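Local coordinates for protein peptidase M14, carboxypeptidase A (Thermoplasmatales archaeon SCGC AB-540-F20, PDB 4XED) that probably serves as a metallocarboxypeptidase of the M14 family, here represented by its calcium-binding PKD domain, a beta-sandwich module likely to mediate protein binding, at residues T30-P33 and N37-Y40. Sequence-based numbering, arbitrary orientation.
With CA (calcium ion), chain B.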
# COMPACT_ATOMS: atom_id res chain seq x y z
N THR A 30 -0.69 -8.63 1.35
CA THR A 30 -0.62 -9.57 0.28
C THR A 30 0.02 -10.85 0.79
O THR A 30 0.46 -10.91 1.94
CB THR A 30 0.13 -9.01 -0.93
OG1 THR A 30 -0.22 -9.80 -2.06
CG2 THR A 30 1.65 -9.02 -0.74
N THR A 31 0.05 -11.86 -0.07
CA THR A 31 0.79 -13.09 0.17
C THR A 31 1.77 -13.32 -0.97
O THR A 31 1.58 -12.87 -2.09
CB THR A 31 -0.15 -14.32 0.28
OG1 THR A 31 -0.83 -14.53 -0.95
CG2 THR A 31 -1.20 -14.13 1.34
N ASP A 32 2.83 -14.05 -0.65
CA ASP A 32 3.74 -14.57 -1.65
C ASP A 32 3.46 -16.06 -1.83
O ASP A 32 3.34 -16.76 -0.84
CB ASP A 32 5.18 -14.31 -1.20
CG ASP A 32 6.21 -14.81 -2.21
OD1 ASP A 32 6.55 -16.02 -2.17
OD2 ASP A 32 6.66 -14.02 -3.08
N PRO A 33 3.40 -16.55 -3.08
CA PRO A 33 3.04 -17.96 -3.31
C PRO A 33 4.01 -18.95 -2.72
O PRO A 33 3.62 -20.10 -2.52
CB PRO A 33 3.04 -18.07 -4.84
CG PRO A 33 2.78 -16.71 -5.34
CD PRO A 33 3.45 -15.80 -4.35
N ASN A 37 8.96 -13.77 2.82
CA ASN A 37 8.81 -12.43 3.36
C ASN A 37 8.80 -11.43 2.24
O ASN A 37 9.40 -11.66 1.17
CB ASN A 37 9.96 -12.10 4.30
CG ASN A 37 9.91 -12.86 5.60
OD1 ASN A 37 8.91 -13.46 5.99
ND2 ASN A 37 11.03 -12.84 6.30
N ILE A 38 8.09 -10.32 2.44
CA ILE A 38 8.00 -9.27 1.41
C ILE A 38 8.13 -7.86 1.98
O ILE A 38 7.89 -7.63 3.17
CB ILE A 38 6.68 -9.35 0.53
CG1 ILE A 38 5.42 -8.83 1.27
CG2 ILE A 38 6.47 -10.76 -0.00
CD1 ILE A 38 4.90 -9.71 2.36
N THR A 39 8.49 -6.92 1.11
CA THR A 39 8.50 -5.51 1.42
C THR A 39 7.45 -4.83 0.53
O THR A 39 7.14 -5.34 -0.54
CB THR A 39 9.87 -4.83 1.23
OG1 THR A 39 10.37 -5.09 -0.09
CG2 THR A 39 10.86 -5.33 2.28
N TYR A 40 6.92 -3.71 0.98
CA TYR A 40 5.90 -2.97 0.26
C TYR A 40 6.42 -1.61 -0.22
O TYR A 40 7.17 -0.95 0.48
CB TYR A 40 4.68 -2.72 1.15
CG TYR A 40 3.91 -3.96 1.56
CD1 TYR A 40 2.89 -4.47 0.75
CD2 TYR A 40 4.20 -4.62 2.74
CE1 TYR A 40 2.17 -5.60 1.12
CE2 TYR A 40 3.50 -5.76 3.12
CZ TYR A 40 2.48 -6.24 2.31
OH TYR A 40 1.75 -7.37 2.60
CA CA B . 8.31 -15.51 -4.06
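Tyr-40 reaches Thr-30 with its hydroxyl, at the far end of its side chain. At CB the chain leaves strand 38-43 with CG anti to the carbonyl carbon (chi1 -66°), which swings the ring toward the loop that follows strand 24-29. Along the ring, CE1 of Tyr-40 is the carbon nearest Thr-30, lying 3.9 Å from its CG2 as the two side chains cross obliquely. At the tip, Tyr-40 OH accepts a hydrogen bond from Thr-30 N at 3.0 Å; the N-H...O angle of 139° makes it a bent bond. The same OH lies 3.7 Å from Thr-30 CG2, a van der Waals contact, while Thr-30 OG1 is hydrogen-bonded to the backbone O of Asn-8. A phenylalanine here would keep the ring but would probably leave the N-H of Thr-30, a buried residue, without this hydroxyl acceptor. Two residues on, in the conformer of Ile-38 described here, its CG2 lies 4.0 Å from Asp-32 CB, a loose van der Waals contact, while the carboxylate of Asp-32 grips calcium. The grip is bidentate, with Asp-32 OD1 2.6 Å and Asp-32 OD2 2.4 Å from the metal; Asn-4, Asp-5, Asn-34, Asp-36 and Asp-82 complete the site. The contact thus ties the metal-binding loop to the start of strand 38-43, the strand it leads into. That loop connects the two sheets of the PKD beta-sandwich, and strand 38-43 runs between strands 49-56 and 72-82, with Ala-80 of the latter touching Thr-30, Ile-38 and Tyr-40.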